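Local atomic coordinates of alpha-L-rhamnosidase (Klebsiella oxytoca, PDB entry 4XHC), a protein that hydrolyses the glycosidic bonds of terminal alpha-L-rhamnose residues in alpha-L-rhamnosides, as a two-domain glycoside hydrolase of family GH78. Residues P415-Y420 with R426-A431; E449-L454 with H470-A475. All coordinates share one frame; numbering follows the deposited sequence.

Contact 1. Residues P415-Y420 with R426-A431; sequences PQQGFY and RQVSWA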
loop_
_atom_site.group_PDB
_atom_site.type_symbol
_atom_site.label_atom_id
_atom_site.label_comp_id
_atom_site.label_asym_id
_atom_site.label_seq_id
_atom_site.Cartn_x
_atom_site.Cartn_y
_atom_site.Cartn_z
ATOM N N PRO A 415 56.398 -18.599 -12.669
ATOM C CA PRO A 415 57.002 -19.835 -12.169
ATOM C C PRO A 415 57.402 -19.806 -10.709
ATOM O O PRO A 415 57.319 -20.831 -10.052
ATOM C CB PRO A 415 58.273 -19.984 -13.014
ATOM C CG PRO A 415 58.031 -19.171 -14.230
ATOM C CD PRO A 415 57.130 -18.051 -13.822
ATOM N N GLN A 416 57.861 -18.658 -10.223
ATOM C CA GLN A 416 58.334 -18.553 -8.844
ATOM C C GLN A 416 57.191 -18.664 -7.856
ATOM O O GLN A 416 57.365 -19.205 -6.776
ATOM C CB GLN A 416 59.064 -17.241 -8.606
ATOM C CG GLN A 416 60.293 -17.074 -9.476
ATOM C CD GLN A 416 60.593 -15.619 -9.769
ATOM O OE1 GLN A 416 61.702 -15.137 -9.518
ATOM N NE2 GLN A 416 59.598 -14.906 -10.297
ATOM N N GLN A 417 56.025 -18.152 -8.231
ATOM C CA GLN A 417 54.822 -18.234 -7.387
ATOM C C GLN A 417 53.940 -19.454 -7.698
ATOM O O GLN A 417 53.148 -19.867 -6.856
ATOM C CB GLN A 417 53.986 -16.965 -7.532
ATOM C CG GLN A 417 54.610 -15.731 -6.896
ATOM C CD GLN A 417 53.652 -14.566 -6.856
ATOM O OE1 GLN A 417 53.011 -14.318 -5.832
ATOM N NE2 GLN A 417 53.493 -13.886 -7.988
ATOM N N GLY A 418 54.092 -20.027 -8.894
ATOM C CA GLY A 418 53.304 -21.191 -9.323
ATOM C C GLY A 418 51.854 -20.854 -9.595
ATOM O O GLY A 418 50.991 -21.720 -9.503
ATOM N N PHE A 419 51.607 -19.591 -9.941
ATOM C CA PHE A 419 50.271 -19.071 -10.216
ATOM C C PHE A 419 50.340 -18.121 -11.412
ATOM O O PHE A 419 51.406 -17.620 -11.764
ATOM C CB PHE A 419 49.722 -18.268 -9.022
ATOM C CG PHE A 419 49.291 -19.101 -7.838
ATOM C CD1 PHE A 419 48.387 -20.147 -7.988
ATOM C CD2 PHE A 419 49.749 -18.806 -6.558
ATOM C CE1 PHE A 419 47.984 -20.907 -6.888
ATOM C CE2 PHE A 419 49.343 -19.561 -5.456
ATOM C CZ PHE A 419 48.458 -20.612 -5.623
ATOM N N TYR A 420 49.194 -17.874 -12.030
ATOM C CA TYR A 420 49.081 -16.832 -13.035
ATOM C C TYR A 420 48.853 -15.480 -12.345
ATOM O O TYR A 420 48.127 -15.398 -11.356
ATOM C CB TYR A 420 47.927 -17.132 -14.004
ATOM C CG TYR A 420 48.106 -18.381 -14.852
ATOM C CD1 TYR A 420 48.847 -18.348 -16.032
ATOM C CD2 TYR A 420 47.522 -19.589 -14.479
ATOM C CE1 TYR A 420 49.003 -19.484 -16.812
ATOM C CE2 TYR A 420 47.676 -20.732 -15.247
ATOM C CZ TYR A 420 48.410 -20.676 -16.416
ATOM O OH TYR A 420 48.557 -21.815 -17.184
ATOM N N ARG A 426 50.191 -7.193 -11.336
ATOM C CA ARG A 426 50.524 -8.619 -11.180
ATOM C C ARG A 426 49.865 -9.256 -9.963
ATOM O O ARG A 426 50.515 -9.924 -9.151
ATOM C CB ARG A 426 52.051 -8.830 -11.150
ATOM C CG ARG A 426 52.766 -8.422 -12.434
ATOM C CD ARG A 426 54.279 -8.520 -12.301
ATOM N NE ARG A 426 54.708 -9.910 -12.144
ATOM C CZ ARG A 426 54.825 -10.795 -13.134
ATOM N NH1 ARG A 426 54.553 -10.453 -14.393
ATOM N NH2 ARG A 426 55.209 -12.040 -12.858
ATOM N N GLN A 427 48.560 -9.051 -9.873
ATOM C CA GLN A 427 47.742 -9.584 -8.780
ATOM C C GLN A 427 47.560 -11.088 -8.898
ATOM O O GLN A 427 47.398 -11.598 -9.997
ATOM C CB GLN A 427 46.360 -8.928 -8.801
ATOM C CG GLN A 427 45.515 -9.192 -7.567
ATOM C CD GLN A 427 44.053 -8.838 -7.764
ATOM O OE1 GLN A 427 43.355 -9.467 -8.549
ATOM N NE2 GLN A 427 43.585 -7.835 -7.049
ATOM N N VAL A 428 47.552 -11.766 -7.749
ATOM C CA VAL A 428 47.304 -13.202 -7.653
ATOM C C VAL A 428 45.936 -13.469 -7.006
ATOM O O VAL A 428 45.725 -13.191 -5.809
ATOM C CB VAL A 428 48.399 -13.888 -6.815
ATOM C CG1 VAL A 428 48.192 -15.396 -6.787
ATOM C CG2 VAL A 428 49.775 -13.560 -7.370
ATOM N N SER A 429 45.018 -14.021 -7.794
ATOM C CA SER A 429 43.653 -14.293 -7.336
ATOM C C SER A 429 43.305 -15.764 -7.500
ATOM O O SER A 429 44.001 -16.493 -8.205
ATOM C CB SER A 429 42.651 -13.450 -8.131
ATOM O OG SER A 429 42.610 -13.812 -9.512
ATOM N N TRP A 430 42.241 -16.206 -6.837
ATOM C CA TRP A 430 41.722 -17.555 -7.079
ATOM C C TRP A 430 41.124 -17.647 -8.479
ATOM O O TRP A 430 41.277 -18.661 -9.160
ATOM C CB TRP A 430 40.638 -17.925 -6.069
ATOM C CG TRP A 430 41.142 -18.383 -4.762
ATOM C CD1 TRP A 430 41.696 -17.614 -3.788
ATOM C CD2 TRP A 430 41.114 -19.714 -4.254
ATOM N NE1 TRP A 430 42.025 -18.384 -2.708
ATOM C CE2 TRP A 430 41.675 -19.679 -2.968
ATOM C CE3 TRP A 430 40.676 -20.936 -4.762
ATOM C CZ2 TRP A 430 41.807 -20.811 -2.180
ATOM C CZ3 TRP A 430 40.805 -22.068 -3.972
ATOM C CH2 TRP A 430 41.366 -21.994 -2.690
ATOM N N ALA A 431 40.429 -16.595 -8.895
ATOM C CA ALA A 431 39.703 -16.620 -10.150
ATOM C C ALA A 431 40.625 -16.878 -11.356
ATOM O O ALA A 431 40.328 -17.710 -12.213
ATOM C CB ALA A 431 38.939 -15.320 -10.325
#

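Contact 2. Residues E449-L454 with H470-A475; sequences EIMRNL and HHYIAA. With SO4 (sulfate ion), chain D.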
loop_
_atom_site.group_PDB
_atom_site.type_symbol
_atom_site.label_atom_id
_atom_site.label_comp_id
_atom_site.label_asym_id
_atom_site.label_seq_id
_atom_site.Cartn_x
_atom_site.Cartn_y
_atom_site.Cartn_z
ATOM N N GLU A 449 49.183 -29.510 -10.502
ATOM C CA GLU A 449 50.087 -28.756 -9.598
ATOM C C GLU A 449 49.517 -27.398 -9.163
ATOM O O GLU A 449 49.742 -26.976 -8.029
ATOM C CB GLU A 449 51.479 -28.513 -10.260
ATOM C CG GLU A 449 52.386 -29.747 -10.459
ATOM C CD GLU A 449 53.616 -29.495 -11.356
ATOM O OE1 GLU A 449 54.290 -30.488 -11.741
ATOM O OE2 GLU A 449 53.907 -28.321 -11.692
ATOM N N ILE A 450 48.786 -26.718 -10.044
ATOM C CA ILE A 450 48.139 -25.449 -9.673
ATOM C C ILE A 450 47.014 -25.640 -8.635
ATOM O O ILE A 450 46.886 -24.843 -7.701
ATOM C CB ILE A 450 47.596 -24.697 -10.913
ATOM C CG1 ILE A 450 48.751 -24.136 -11.739
ATOM C CG2 ILE A 450 46.667 -23.545 -10.519
ATOM C CD1 ILE A 450 48.354 -23.759 -13.148
ATOM N N MET A 451 46.208 -26.689 -8.793
ATOM C CA MET A 451 45.105 -26.941 -7.874
ATOM C C MET A 451 45.630 -27.357 -6.501
ATOM O O MET A 451 45.041 -26.999 -5.479
ATOM C CB MET A 451 44.159 -28.012 -8.416
ATOM C CG MET A 451 43.560 -27.720 -9.787
ATOM S SD MET A 451 42.729 -26.133 -10.001
ATOM C CE MET A 451 41.362 -26.288 -8.851
ATOM N N ARG A 452 46.738 -28.098 -6.477
ATOM C CA ARG A 452 47.454 -28.388 -5.225
ATOM C C ARG A 452 48.043 -27.134 -4.592
ATOM O O ARG A 452 48.111 -27.024 -3.371
ATOM C CB ARG A 452 48.603 -29.374 -5.452
ATOM C CG ARG A 452 48.182 -30.784 -5.785
ATOM C CD ARG A 452 47.289 -31.342 -4.696
ATOM N NE ARG A 452 47.108 -32.780 -4.823
ATOM C CZ ARG A 452 46.184 -33.478 -4.167
ATOM N NH1 ARG A 452 45.343 -32.880 -3.324
ATOM N NH2 ARG A 452 46.091 -34.785 -4.362
ATOM N N ASN A 453 48.461 -26.195 -5.423
ATOM C CA ASN A 453 49.022 -24.950 -4.937
ATOM C C ASN A 453 47.952 -24.060 -4.263
ATOM O O ASN A 453 48.247 -23.362 -3.298
ATOM C CB ASN A 453 49.717 -24.216 -6.092
ATOM C CG ASN A 453 50.810 -23.285 -5.629
ATOM O OD1 ASN A 453 51.310 -23.408 -4.519
ATOM N ND2 ASN A 453 51.185 -22.340 -6.478
ATOM N N LEU A 454 46.714 -24.100 -4.751
ATOM C CA LEU A 454 45.611 -23.383 -4.095
ATOM C C LEU A 454 45.321 -23.932 -2.707
ATOM O O LEU A 454 45.011 -23.183 -1.786
ATOM C CB LEU A 454 44.338 -23.494 -4.905
ATOM C CG LEU A 454 44.335 -22.871 -6.306
ATOM C CD1 LEU A 454 43.075 -23.281 -7.041
ATOM C CD2 LEU A 454 44.422 -21.358 -6.260
ATOM N N HIS A 470 31.547 -22.944 -8.039
ATOM C CA HIS A 470 31.171 -23.966 -9.009
ATOM C C HIS A 470 32.334 -24.293 -9.928
ATOM O O HIS A 470 32.591 -25.457 -10.230
ATOM C CB HIS A 470 29.995 -23.497 -9.858
ATOM C CG HIS A 470 29.842 -24.258 -11.135
ATOM N ND1 HIS A 470 29.150 -25.447 -11.209
ATOM C CD2 HIS A 470 30.301 -24.008 -12.382
ATOM C CE1 HIS A 470 29.185 -25.894 -12.450
ATOM N NE2 HIS A 470 29.877 -25.039 -13.181
ATOM N N HIS A 471 33.027 -23.256 -10.375
ATOM C CA HIS A 471 34.118 -23.425 -11.320
ATOM C C HIS A 471 35.342 -24.043 -10.672
ATOM O O HIS A 471 36.049 -24.816 -11.301
ATOM C CB HIS A 471 34.436 -22.089 -11.991
ATOM C CG HIS A 471 33.282 -21.545 -12.770
ATOM N ND1 HIS A 471 32.310 -20.757 -12.193
ATOM C CD2 HIS A 471 32.912 -21.717 -14.062
ATOM C CE1 HIS A 471 31.405 -20.446 -13.103
ATOM N NE2 HIS A 471 31.743 -21.022 -14.240
ATOM N N TYR A 472 35.573 -23.711 -9.409
ATOM C CA TYR A 472 36.613 -24.348 -8.613
ATOM C C TYR A 472 36.384 -25.859 -8.552
ATOM O O TYR A 472 37.316 -26.651 -8.726
ATOM C CB TYR A 472 36.624 -23.734 -7.215
ATOM C CG TYR A 472 37.591 -24.351 -6.241
ATOM C CD1 TYR A 472 38.914 -24.591 -6.592
ATOM C CD2 TYR A 472 37.187 -24.660 -4.946
ATOM C CE1 TYR A 472 39.798 -25.150 -5.689
ATOM C CE2 TYR A 472 38.069 -25.213 -4.035
ATOM C CZ TYR A 472 39.370 -25.458 -4.416
ATOM O OH TYR A 472 40.230 -26.011 -3.508
ATOM N N ILE A 473 35.133 -26.258 -8.336
ATOM C CA ILE A 473 34.775 -27.684 -8.298
ATOM C C ILE A 473 35.033 -28.344 -9.645
ATOM O O ILE A 473 35.582 -29.445 -9.710
ATOM C CB ILE A 473 33.294 -27.898 -7.904
ATOM C CG1 ILE A 473 33.023 -27.348 -6.498
ATOM C CG2 ILE A 473 32.919 -29.373 -7.964
ATOM C CD1 ILE A 473 33.990 -27.839 -5.439
ATOM N N ALA A 474 34.621 -27.673 -10.713
ATOM C CA ALA A 474 34.794 -28.197 -12.059
ATOM C C ALA A 474 36.270 -28.398 -12.376
ATOM O O ALA A 474 36.643 -29.408 -12.992
ATOM C CB ALA A 474 34.161 -27.264 -13.073
ATOM N N ALA A 475 37.100 -27.440 -11.956
ATOM C CA ALA A 475 38.540 -27.519 -12.170
ATOM C C ALA A 475 39.155 -28.688 -11.400
ATOM O O ALA A 475 40.024 -29.387 -11.920
ATOM C CB ALA A 475 39.218 -26.213 -11.792
HETATM S S SO4 D . 49.260 -35.437 -6.478
HETATM O O1 SO4 D . 49.435 -36.829 -6.034
HETATM O O2 SO4 D . 49.914 -34.593 -5.445
HETATM O O3 SO4 D . 49.821 -35.322 -7.836
HETATM O O4 SO4 D . 47.851 -35.037 -6.686
#

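Contact 1. Residues P415-Y420 with R426-A431
A short beta hairpin with a G1 beta bulge, in the six-hairpin glycosidase domain, packs its returning strand against the loop that leads into helix 430-438, and Val-428 is the wedge between them. Its two methyls divide the work. CG1, anti to the backbone N (chi1 -176°), sits beside the root of the Phe-419 side chain, 3.8 Å from Phe-419 CD2 and 3.9 Å from Phe-419 CB; the two side chains cross at about a right angle. The beta-branched valine suits this place because one short side chain serves two neighbours. Gly-418 adopts the positive phi (71°) of the bulge's first position, which favours glycine, and the strand then starts with Phe-419, whose large apolar ring suits a buried site facing helix 444-456. Tyr-420 turns its ring into the interior toward helix 391-412, and its backbone N is held by the side chain of Gln-433. Ser-429 is the N-cap of helix 430-438, its short hydroxyl side chain capping a backbone N in the first turn. Gln-417, at the exposed edge of the contact, has a chain extended beyond CG that reaches across Val-428, while its NE2 is hydrogen-bonded to Asp-414; the amide oxygen Gln-417 OE1 lies 3.7 Å from Val-428 CG2.

Contact 2. Residues E449-L454 with H470-A475
Met-451 is the bump that bridges helix 444-456 and helix 466-478, and the small Ala-475 together with the flank of Tyr-472 makes the hollow that takes it. The methionine chain bends at chi2 (-53°) and again at chi3, which swings its terminal methyl onto the facing helix: Met-451 CE rests 3.6 Å from Ala-475 CB, and Met-451 SD follows at 3.9 Å from the same Ala-475 CB. Alanine fits because its single methyl leaves room for the thioether. On the tyrosine, Met-451 CE meets the CD1-CE1 side, 3.7 Å from Tyr-472 CE1. One turn further along, Leu-454 CD1 approaches that same Tyr-472 CE1 at 4.0 Å, so one ring carbon has two aliphatic neighbours. Away from this buried interface, Arg-452 binds a sulfate, probably from the crystallisation liquor, through NE and NH2 to one oxygen, with Arg-452 NH2 2.9 Å from sulfate O4; its NH1 forms salt bridges with Glu-455 and Glu-484. The axes of the two short segments come no closer than 11.7 Å, with 131° between their N-to-C directions, so Met-451, Leu-454 and Tyr-472 reach across while Ala-475 supplies only a methyl, an apolar helix-to-helix packing consistent with the (alpha/alpha)6 barrel of six-hairpin glycosidases such as GH78.

How the contacts relate
Contact 1 closes before contact 2 opens along the chain, and their centres are about 13 Å apart on the same side of the molecule, within the family's six-hairpin glycosidase domain. The 426-431 segment leads into helix 430-438, which is followed in turn by helix 444-456 of contact 2. The two contacts also touch directly: Phe-419 CE1 packs 3.6 Å from Leu-454 CD2, and Asn-453 ND2 probably donates hydrogen bonds to the backbone O of Gln-417 and, more weakly, of Gly-418. An asparagine suits that spot, since its amide can reach the carbonyls of the hairpin turn. Trp-430 meets Tyr-472 edge-to-face, so both segments of contact 1 are joined to contact 2.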